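Local coordinates for protein toxin PAU_02230 (Photorhabdus asymbiotica subsp. asymbiotica ATCC 43949, PDB 6HV6) that is a bacterial toxin, PaTox, whose modelled part is a mixed alpha-beta structure with a six-stranded antiparallel sheet and a long helical arm, at residues Tyr71-Ile76 with Gly224-Asn229; Asn189-Gly194 with Lys220-Ile225; Leu200-Leu205 with Tyr308-Gly313. The protein carries 1 engineered substitution. One frame throughout, in Å; residues are numbered along the deposited sequence.

Contact 1: residues Tyr71-Ile76 with Gly224-Asn229; sequences YKFKRI and GIYSSN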
loop_
_atom_site.group_PDB
_atom_site.type_symbol
_atom_site.label_atom_id
_atom_site.label_comp_id
_atom_site.label_asym_id
_atom_site.label_seq_id
_atom_site.Cartn_x
_atom_site.Cartn_y
_atom_site.Cartn_z
ATOM N N TYR A 71 -13.217 -6.909 -5.013
ATOM C CA TYR A 71 -13.441 -6.931 -3.573
ATOM C C TYR A 71 -14.334 -5.769 -3.166
ATOM O O TYR A 71 -14.048 -4.616 -3.501
ATOM C CB TYR A 71 -12.119 -6.870 -2.809
ATOM C CG TYR A 71 -11.294 -8.125 -2.984
ATOM C CD1 TYR A 71 -11.468 -9.213 -2.138
ATOM C CD2 TYR A 71 -10.374 -8.235 -4.012
ATOM C CE1 TYR A 71 -10.727 -10.366 -2.296
ATOM C CE2 TYR A 71 -9.625 -9.390 -4.181
ATOM C CZ TYR A 71 -9.807 -10.451 -3.315
ATOM O OH TYR A 71 -9.074 -11.606 -3.474
ATOM N N LYS A 72 -15.401 -6.079 -2.434
ATOM C CA LYS A 72 -16.359 -5.078 -1.984
ATOM C C LYS A 72 -15.945 -4.545 -0.620
ATOM O O LYS A 72 -15.637 -5.320 0.290
ATOM C CB LYS A 72 -17.765 -5.672 -1.911
ATOM C CG LYS A 72 -18.231 -6.301 -3.216
ATOM C CD LYS A 72 -19.737 -6.145 -3.430
ATOM C CE LYS A 72 -20.549 -6.891 -2.384
ATOM N NZ LYS A 72 -22.013 -6.615 -2.523
ATOM N N PHE A 73 -15.932 -3.225 -0.483
ATOM C CA PHE A 73 -15.659 -2.581 0.793
ATOM C C PHE A 73 -16.879 -1.764 1.175
ATOM O O PHE A 73 -17.303 -0.887 0.415
ATOM C CB PHE A 73 -14.401 -1.720 0.721
ATOM C CG PHE A 73 -13.186 -2.510 0.379
ATOM C CD1 PHE A 73 -12.884 -2.803 -0.941
ATOM C CD2 PHE A 73 -12.381 -3.025 1.375
ATOM C CE1 PHE A 73 -11.779 -3.552 -1.262
ATOM C CE2 PHE A 73 -11.268 -3.787 1.055
ATOM C CZ PHE A 73 -10.973 -4.047 -0.270
ATOM N N LYS A 74 -17.445 -2.072 2.336
ATOM C CA LYS A 74 -18.679 -1.453 2.791
ATOM C C LYS A 74 -18.390 -0.229 3.648
ATOM O O LYS A 74 -17.488 -0.246 4.488
ATOM C CB LYS A 74 -19.513 -2.460 3.583
ATOM C CG LYS A 74 -20.427 -3.324 2.723
ATOM C CD LYS A 74 -21.547 -2.494 2.110
ATOM C CE LYS A 74 -22.464 -3.334 1.233
ATOM N NZ LYS A 74 -23.578 -2.520 0.666
ATOM N N ARG A 75 -19.162 0.829 3.421
ATOM C CA ARG A 75 -19.097 2.011 4.272
ATOM C C ARG A 75 -19.520 1.658 5.691
ATOM O O ARG A 75 -20.559 1.031 5.902
ATOM C CB ARG A 75 -20.009 3.108 3.717
ATOM C CG ARG A 75 -19.676 4.516 4.191
ATOM C CD ARG A 75 -20.830 5.471 3.950
ATOM N NE ARG A 75 -21.740 5.484 5.093
ATOM C CZ ARG A 75 -22.841 4.745 5.191
ATOM N NH1 ARG A 75 -23.194 3.933 4.204
ATOM N NH2 ARG A 75 -23.597 4.824 6.279
ATOM N N ILE A 76 -18.719 2.073 6.665
ATOM C CA ILE A 76 -19.023 1.864 8.075
ATOM C C ILE A 76 -19.591 3.159 8.634
ATOM O O ILE A 76 -19.039 4.238 8.393
ATOM C CB ILE A 76 -17.770 1.429 8.857
ATOM C CG1 ILE A 76 -17.087 0.247 8.154
ATOM C CG2 ILE A 76 -18.151 1.065 10.282
ATOM C CD1 ILE A 76 -17.900 -1.037 8.182
ATOM N N GLY A 224 -5.335 -10.345 -4.620
ATOM C CA GLY A 224 -5.810 -11.551 -3.953
ATOM C C GLY A 224 -5.153 -11.817 -2.611
ATOM O O GLY A 224 -5.720 -12.539 -1.779
ATOM N N ILE A 225 -3.975 -11.238 -2.364
ATOM C CA ILE A 225 -3.366 -11.351 -1.036
ATOM C C ILE A 225 -4.297 -10.804 0.043
ATOM O O ILE A 225 -4.229 -11.232 1.208
ATOM C CB ILE A 225 -1.995 -10.646 -1.022
ATOM C CG1 ILE A 225 -1.062 -11.300 -2.047
ATOM C CG2 ILE A 225 -1.359 -10.697 0.353
ATOM C CD1 ILE A 225 0.311 -10.635 -2.151
ATOM N N TYR A 226 -5.195 -9.874 -0.323
ATOM C CA TYR A 226 -6.219 -9.405 0.610
ATOM C C TYR A 226 -6.987 -10.566 1.230
ATOM O O TYR A 226 -7.397 -10.492 2.392
ATOM C CB TYR A 226 -7.187 -8.444 -0.097
ATOM C CG TYR A 226 -8.265 -7.896 0.819
ATOM C CD1 TYR A 226 -7.960 -6.963 1.808
ATOM C CD2 TYR A 226 -9.581 -8.312 0.698
ATOM C CE1 TYR A 226 -8.936 -6.472 2.664
ATOM C CE2 TYR A 226 -10.572 -7.818 1.551
ATOM C CZ TYR A 226 -10.240 -6.896 2.525
ATOM O OH TYR A 226 -11.216 -6.410 3.368
ATOM N N SER A 227 -7.164 -11.650 0.486
ATOM C CA SER A 227 -7.876 -12.827 0.968
ATOM C C SER A 227 -7.041 -13.742 1.857
ATOM O O SER A 227 -7.583 -14.742 2.349
ATOM C CB SER A 227 -8.391 -13.635 -0.220
ATOM O OG SER A 227 -9.535 -13.021 -0.780
ATOM N N SER A 228 -5.754 -13.469 2.064
ATOM C CA SER A 228 -4.940 -14.408 2.832
ATOM C C SER A 228 -5.408 -14.474 4.277
ATOM O O SER A 228 -5.755 -13.458 4.884
ATOM C CB SER A 228 -3.462 -14.025 2.797
ATOM O OG SER A 228 -2.673 -15.042 3.407
ATOM N N ASN A 229 -5.434 -15.681 4.832
ATOM C CA ASN A 229 -5.652 -15.821 6.264
ATOM C C ASN A 229 -4.338 -16.001 7.005
ATOM O O ASN A 229 -4.342 -16.370 8.181
ATOM C CB ASN A 229 -6.609 -16.980 6.562
ATOM C CG ASN A 229 -5.968 -18.340 6.360
ATOM O OD1 ASN A 229 -5.038 -18.492 5.559
ATOM N ND2 ASN A 229 -6.459 -19.343 7.092
HETATM O O HOH W 1 -13.792 -7.111 1.286
#
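An aromatic surface contact joins the short hairpin near the N-terminal end of the model to the turn that follows helix 215-224. Strand 71-74 offers Tyr71 and Phe73, and the turn answers with Tyr226, whose ring touches both strand side chains. Tyr71 and Tyr226 slide past each other in opposite directions, and the CD2 edge of Tyr226 is turned toward the face of Tyr71 in an offset edge-to-face pair, with ring planes at 76° and centroids 5.3 Å apart. The closest carbons of this pair are Tyr71 CD1 and Tyr226 CD2, at 3.5 Å. Phe73 and Tyr226 approach from opposite directions, and their rings are oblique to each other, planes at 57°: Phe73 CE2 lies 3.6 Å from Tyr226 CZ, while Phe73 CZ sits over one face of the tyrosine, toward the rim. Together the three rings form an aromatic cluster. With CG anti to the backbone N (chi1 -179°), Tyr226 extends its ring away from the turn and toward the strand. Phe73 also packs on Ala163 and Phe164 of helix 144-176, so the cluster connects the hairpin, this long helix and the 224-229 turn. Polar links lie at the ends of the rings. The hydroxyl of Tyr71 reaches past the CA of Gly224, and Tyr71 OH hydrogen-bonds Ser227 OG at 3.1 Å, with the serine oxygen at the edge of the Tyr71 ring and near its plane. The turn is held in shape by Ser227 N bonding to Gly224 O (2.8 Å) and by Ser228 N to Ile225 O. A water donates to Lys72 O (2.8 Å) and makes a weak, longer bond of 3.4 Å with Tyr226 OH, a tenuous bridge that passes over one face of the Phe73 ring, toward its rim.

Contact 2: residues Asn189-Gly194 with Lys220-Ile225; sequences NLYLKG and KMLMGI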
loop_
_atom_site.group_PDB
_atom_site.type_symbol
_atom_site.label_atom_id
_atom_site.label_comp_id
_atom_site.label_asym_id
_atom_site.label_seq_id
_atom_site.Cartn_x
_atom_site.Cartn_y
_atom_site.Cartn_z
ATOM N N ASN A 189 -1.885 -1.001 0.541
ATOM C CA ASN A 189 -2.351 -0.937 1.929
ATOM C C ASN A 189 -3.578 -1.799 2.161
ATOM O O ASN A 189 -3.817 -2.242 3.293
ATOM C CB ASN A 189 -2.617 0.512 2.325
ATOM C CG ASN A 189 -1.337 1.263 2.561
ATOM O OD1 ASN A 189 -0.281 0.644 2.730
ATOM N ND2 ASN A 189 -1.406 2.590 2.582
ATOM N N LEU A 190 -4.352 -2.061 1.117
ATOM C CA LEU A 190 -5.468 -2.982 1.265
ATOM C C LEU A 190 -4.975 -4.413 1.435
ATOM O O LEU A 190 -5.375 -5.108 2.369
ATOM C CB LEU A 190 -6.392 -2.880 0.054
ATOM C CG LEU A 190 -7.335 -1.675 0.036
ATOM C CD1 LEU A 190 -8.245 -1.755 -1.174
ATOM C CD2 LEU A 190 -8.142 -1.657 1.316
ATOM N N TYR A 191 -4.111 -4.879 0.539
ATOM C CA TYR A 191 -3.797 -6.300 0.553
ATOM C C TYR A 191 -2.581 -6.648 1.401
ATOM O O TYR A 191 -2.358 -7.837 1.654
ATOM C CB TYR A 191 -3.616 -6.842 -0.876
ATOM C CG TYR A 191 -2.508 -6.242 -1.702
ATOM C CD1 TYR A 191 -2.791 -5.363 -2.741
ATOM C CD2 TYR A 191 -1.176 -6.575 -1.474
ATOM C CE1 TYR A 191 -1.794 -4.829 -3.513
ATOM C CE2 TYR A 191 -0.171 -6.034 -2.239
ATOM C CZ TYR A 191 -0.492 -5.161 -3.256
ATOM O OH TYR A 191 0.493 -4.610 -4.023
ATOM N N LEU A 192 -1.805 -5.664 1.861
ATOM C CA LEU A 192 -0.686 -5.961 2.746
ATOM C C LEU A 192 -1.080 -6.028 4.213
ATOM O O LEU A 192 -0.229 -6.354 5.043
ATOM C CB LEU A 192 0.439 -4.938 2.576
ATOM C CG LEU A 192 1.326 -5.167 1.349
ATOM C CD1 LEU A 192 2.490 -4.184 1.336
ATOM C CD2 LEU A 192 1.814 -6.609 1.266
ATOM N N LYS A 193 -2.329 -5.721 4.557
ATOM C CA LYS A 193 -2.833 -5.905 5.917
ATOM C C LYS A 193 -1.929 -5.234 6.949
ATOM O O LYS A 193 -1.559 -5.830 7.962
ATOM C CB LYS A 193 -2.986 -7.390 6.245
ATOM C CG LYS A 193 -3.908 -8.162 5.331
ATOM C CD LYS A 193 -3.949 -9.628 5.751
ATOM C CE LYS A 193 -4.793 -10.424 4.793
ATOM N NZ LYS A 193 -4.482 -9.976 3.410
ATOM N N GLY A 194 -1.551 -3.989 6.677
ATOM C CA GLY A 194 -0.730 -3.245 7.610
ATOM C C GLY A 194 0.726 -3.656 7.683
ATOM O O GLY A 194 1.488 -3.033 8.432
ATOM N N LYS A 220 -4.192 -9.054 -10.281
ATOM C CA LYS A 220 -5.158 -9.887 -9.563
ATOM C C LYS A 220 -4.491 -10.676 -8.445
ATOM O O LYS A 220 -5.058 -10.828 -7.357
ATOM C CB LYS A 220 -5.850 -10.847 -10.530
ATOM C CG LYS A 220 -6.975 -10.219 -11.328
ATOM C CD LYS A 220 -7.697 -11.272 -12.162
ATOM C CE LYS A 220 -7.448 -11.091 -13.659
ATOM N NZ LYS A 220 -8.000 -9.811 -14.176
ATOM N N MET A 221 -3.311 -11.233 -8.720
ATOM C CA MET A 221 -2.601 -11.980 -7.690
ATOM C C MET A 221 -2.245 -11.093 -6.513
ATOM O O MET A 221 -2.396 -11.503 -5.353
ATOM C CB MET A 221 -1.347 -12.618 -8.277
ATOM C CG MET A 221 -1.649 -13.682 -9.293
ATOM S SD MET A 221 -0.149 -14.196 -10.121
ATOM C CE MET A 221 0.834 -14.709 -8.708
ATOM N N LEU A 222 -1.765 -9.873 -6.774
ATOM C CA LEU A 222 -1.438 -8.955 -5.686
ATOM C C LEU A 222 -2.673 -8.646 -4.848
ATOM O O LEU A 222 -2.654 -8.762 -3.621
ATOM C CB LEU A 222 -0.841 -7.653 -6.242
ATOM C CG LEU A 222 0.593 -7.758 -6.764
ATOM C CD1 LEU A 222 0.997 -6.515 -7.549
ATOM C CD2 LEU A 222 1.550 -8.006 -5.602
ATOM N N MET A 223 -3.757 -8.233 -5.504
ATOM C CA MET A 223 -4.978 -7.919 -4.774
ATOM C C MET A 223 -5.525 -9.151 -4.053
ATOM O O MET A 223 -6.088 -9.035 -2.959
ATOM C CB MET A 223 -6.002 -7.335 -5.752
ATOM C CG MET A 223 -7.109 -6.567 -5.108
ATOM S SD MET A 223 -6.570 -5.137 -4.129
ATOM C CE MET A 223 -8.098 -4.901 -3.227
ATOM N N GLY A 224 -5.335 -10.345 -4.620
ATOM C CA GLY A 224 -5.810 -11.551 -3.953
ATOM C C GLY A 224 -5.153 -11.817 -2.611
ATOM O O GLY A 224 -5.720 -12.539 -1.779
ATOM N N ILE A 225 -3.975 -11.238 -2.364
ATOM C CA ILE A 225 -3.366 -11.351 -1.036
ATOM C C ILE A 225 -4.297 -10.804 0.043
ATOM O O ILE A 225 -4.229 -11.232 1.208
ATOM C CB ILE A 225 -1.995 -10.646 -1.022
ATOM C CG1 ILE A 225 -1.062 -11.300 -2.047
ATOM C CG2 ILE A 225 -1.359 -10.697 0.353
ATOM C CD1 ILE A 225 0.311 -10.635 -2.151
#
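One face of the Tyr191 ring is met by Leu222, whose carbonyl O lies 3.2 Å from Tyr191 CG, toward the rim, and whose CB stands over the same face in a CH-pi contact, 4.3 Å from the ring centroid. At the edge, the sulfur of Met223 makes a Met-aromatic contact, with SD 4.0 Å from Tyr191 CD1. This is the buried meeting of two helix ends, that of the short helix 188-191 and that of helix 215-224, near the centre of the molecule. Tyr191 holds its CG between the backbone N and the carbonyl carbon (chi1 61°), which lays the ring flat against the last turn of the partner helix. The carbonyl O of Leu222 is not left to the ring alone, since it also accepts from Ile225 N. At the far end of the ring Tyr191 OH passes beside the Leu222 methyls and makes a weak hydrogen bond with Glu202 OE2. Near the backbone, the CG2 branch of Ile225 presses on Tyr191 O at 3.3 Å. Lys193, with positive phi just after the helix, sends its side chain back to Ile225 O. The NZ is tilted 28° from that carbonyl's plane and also has a weak bond to Tyr226 O; the 2.5 Å between Lys193 NZ and Ile225 O is short, and the Lys193 side chain is poorly ordered, so the bond length is doubtful. Met223, bent at chi2, brings its CE methyl to 3.8 Å from Leu190 CD1.

Contact 3: residues Leu200-Leu205 with Tyr308-Gly313; sequences LPESVL and YDPNYG. With EDO (1,2-ethanediol), chain G.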
loop_
_atom_site.group_PDB
_atom_site.type_symbol
_atom_site.label_atom_id
_atom_site.label_comp_id
_atom_site.label_asym_id
_atom_site.label_seq_id
_atom_site.Cartn_x
_atom_site.Cartn_y
_atom_site.Cartn_z
ATOM N N LEU A 200 9.128 -1.533 -3.543
ATOM C CA LEU A 200 10.282 -1.828 -4.387
ATOM C C LEU A 200 10.120 -3.153 -5.136
ATOM O O LEU A 200 10.189 -3.152 -6.374
ATOM C CB LEU A 200 11.574 -1.780 -3.559
ATOM C CG LEU A 200 12.853 -2.291 -4.247
ATOM C CD1 LEU A 200 13.190 -1.484 -5.501
ATOM C CD2 LEU A 200 14.046 -2.284 -3.282
ATOM N N PRO A 201 9.896 -4.288 -4.464
ATOM C CA PRO A 201 9.730 -5.531 -5.233
ATOM C C PRO A 201 8.462 -5.541 -6.064
ATOM O O PRO A 201 8.451 -6.166 -7.129
ATOM C CB PRO A 201 9.707 -6.624 -4.153
ATOM C CG PRO A 201 9.234 -5.900 -2.905
ATOM C CD PRO A 201 9.863 -4.533 -3.012
ATOM N N GLU A 202 7.387 -4.893 -5.601
ATOM C CA GLU A 202 6.185 -4.802 -6.421
ATOM C C GLU A 202 6.493 -4.110 -7.742
ATOM O O GLU A 202 6.095 -4.583 -8.810
ATOM C CB GLU A 202 5.077 -4.069 -5.647
ATOM C CG GLU A 202 4.472 -4.955 -4.554
ATOM C CD GLU A 202 3.759 -4.178 -3.455
ATOM O OE1 GLU A 202 3.844 -2.935 -3.409
ATOM O OE2 GLU A 202 3.098 -4.833 -2.629
ATOM N N SER A 203 7.220 -2.993 -7.684
ATOM C CA SER A 203 7.555 -2.247 -8.897
ATOM C C SER A 203 8.432 -3.072 -9.835
ATOM O O SER A 203 8.181 -3.125 -11.043
ATOM C CB SER A 203 8.268 -0.949 -8.522
ATOM O OG SER A 203 7.408 -0.067 -7.819
ATOM N N VAL A 204 9.467 -3.719 -9.295
ATOM C CA VAL A 204 10.360 -4.544 -10.113
ATOM C C VAL A 204 9.601 -5.705 -10.737
ATOM O O VAL A 204 9.766 -6.000 -11.928
ATOM C CB VAL A 204 11.548 -5.045 -9.269
ATOM C CG1 VAL A 204 12.343 -6.098 -10.035
ATOM C CG2 VAL A 204 12.442 -3.884 -8.875
ATOM N N LEU A 205 8.755 -6.382 -9.950
ATOM C CA LEU A 205 8.010 -7.527 -10.473
ATOM C C LEU A 205 6.994 -7.093 -11.527
ATOM O O LEU A 205 6.816 -7.769 -12.548
ATOM C CB LEU A 205 7.311 -8.261 -9.315
ATOM C CG LEU A 205 6.681 -9.626 -9.611
ATOM C CD1 LEU A 205 7.759 -10.632 -9.987
ATOM C CD2 LEU A 205 5.848 -10.134 -8.413
ATOM N N TYR A 308 2.768 2.883 -12.706
ATOM C CA TYR A 308 2.388 1.972 -11.625
ATOM C C TYR A 308 2.839 2.575 -10.301
ATOM O O TYR A 308 4.045 2.693 -10.048
ATOM C CB TYR A 308 3.010 0.588 -11.810
ATOM C CG TYR A 308 2.810 -0.368 -10.627
ATOM C CD1 TYR A 308 1.604 -0.425 -9.943
ATOM C CD2 TYR A 308 3.824 -1.215 -10.212
ATOM C CE1 TYR A 308 1.406 -1.306 -8.885
ATOM C CE2 TYR A 308 3.631 -2.094 -9.142
ATOM C CZ TYR A 308 2.430 -2.126 -8.496
ATOM O OH TYR A 308 2.251 -2.988 -7.448
ATOM N N ASP A 309 1.874 2.983 -9.473
ATOM C CA ASP A 309 2.158 3.357 -8.089
ATOM C C ASP A 309 1.656 2.243 -7.190
ATOM O O ASP A 309 0.433 2.076 -7.050
ATOM C CB ASP A 309 1.492 4.679 -7.715
ATOM C CG ASP A 309 1.830 5.142 -6.295
ATOM O OD1 ASP A 309 2.407 4.373 -5.508
ATOM O OD2 ASP A 309 1.528 6.309 -5.975
ATOM N N PRO A 310 2.550 1.462 -6.574
ATOM C CA PRO A 310 2.111 0.379 -5.673
ATOM C C PRO A 310 1.101 0.790 -4.620
ATOM O O PRO A 310 0.339 -0.065 -4.163
ATOM C CB PRO A 310 3.428 -0.066 -5.029
ATOM C CG PRO A 310 4.436 0.125 -6.140
ATOM C CD PRO A 310 4.012 1.444 -6.780
ATOM N N ASN A 311 1.073 2.070 -4.215
ATOM C CA ASN A 311 0.082 2.505 -3.234
ATOM C C ASN A 311 -1.327 2.529 -3.807
ATOM O O ASN A 311 -2.291 2.490 -3.036
ATOM C CB ASN A 311 0.428 3.902 -2.698
ATOM C CG ASN A 311 1.484 3.864 -1.620
ATOM O OD1 ASN A 311 1.654 2.852 -0.949
ATOM N ND2 ASN A 311 2.206 4.969 -1.449
ATOM N N TYR A 312 -1.466 2.580 -5.136
ATOM C CA TYR A 312 -2.775 2.760 -5.761
ATOM C C TYR A 312 -3.080 1.743 -6.855
ATOM O O TYR A 312 -4.125 1.084 -6.820
ATOM C CB TYR A 312 -2.877 4.162 -6.346
ATOM C CG TYR A 312 -2.812 5.252 -5.319
ATOM C CD1 TYR A 312 -3.931 5.587 -4.563
ATOM C CD2 TYR A 312 -1.629 5.959 -5.104
ATOM C CE1 TYR A 312 -3.874 6.596 -3.632
ATOM C CE2 TYR A 312 -1.568 6.970 -4.170
ATOM C CZ TYR A 312 -2.694 7.281 -3.435
ATOM O OH TYR A 312 -2.652 8.301 -2.507
ATOM N N GLY A 313 -2.201 1.617 -7.830
ATOM C CA GLY A 313 -2.481 0.776 -8.982
ATOM C C GLY A 313 -1.770 1.310 -10.218
ATOM O O GLY A 313 -0.746 1.984 -10.110
HETATM C C1 EDO G . 5.164 6.194 0.924
HETATM O O1 EDO G . 4.172 5.167 0.830
HETATM C C2 EDO G . 4.549 7.525 0.515
HETATM O O2 EDO G . 3.494 7.852 1.427
#
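Glu202 and Ser203 of helix 199-211 pack tightly against Tyr308 near the end of strand 304-309 and Pro310 just beyond it, where a classic beta bulge sets Tyr312 and Gly313 opposite Asp309. The tight part is buried. Tyr308, with CG anti to the backbone N (chi1 172°), reaches the helix with its ring edge: CE2 is 3.5 Å from Glu202 O, and the carbonyl carbon of Glu202 lies in the ring plane. The hydroxyl meets the root of the glutamate side chain, Tyr308 OH lying 3.5 Å from Glu202 CB, and the two side chains cross at about a right angle. Next to this ring, Pro310 presents its own ring to the helix. Glu202 OE1 lies 3.3 Å from Pro310 CB, and Ser203 OG comes to 3.4 Å from Pro310 CG. These are packing contacts. The serine hydroxyl is bonded to Ala199 O in its own helix; Glu202 OE2, the other carboxylate oxygen, has a weak bond to Tyr191 OH. Pro310 N also lies over one face of the Tyr308 ring, toward its rim.

Beyond Pro310 the chain turns away from the helix. Asp309 OD1 accepts from Asn311 N (3.0 Å) in an Asx turn, the donor standing well above the carboxylate plane, and His289 NE2 and Tyr334 OH hold the two carboxylate oxygens. Asp309 O takes bonds from both Tyr312 N and Gly313 N, which fixes the bulge. Asn311 and Tyr312 are partly exposed on this looser side, the tyrosine stacking on Trp173. Asn311 OD1 is bonded by Gln188 NE2. Asn311 ND2 is hydrogen-bonded with Tyr334 OH and also donates almost straight, at 172°, to O1 of a bound 1,2-ethanediol, 3.0 Å away.

From the N terminus, the hairpin strand of 71-76 comes first, and contact 1 closes a long, mostly helical loop when the chain reaches 224-229. Contact 2 opens within that span, at 189-194, and closes a much shorter loop on the same part of the chain as contact 1, at 220-225, sharing Gly224 and Ile225. Contact 3 begins inside this short loop, at 200-205, but closes only at 308-313, so it crosses both of the others. Contacts 1 and 2 touch around Tyr226, and contacts 2 and 3 touch through Tyr191, Leu222, Glu202 and Tyr308. Together they tie the hairpin, through helices 188-191, 215-224 and 199-211, to the six-stranded sheet.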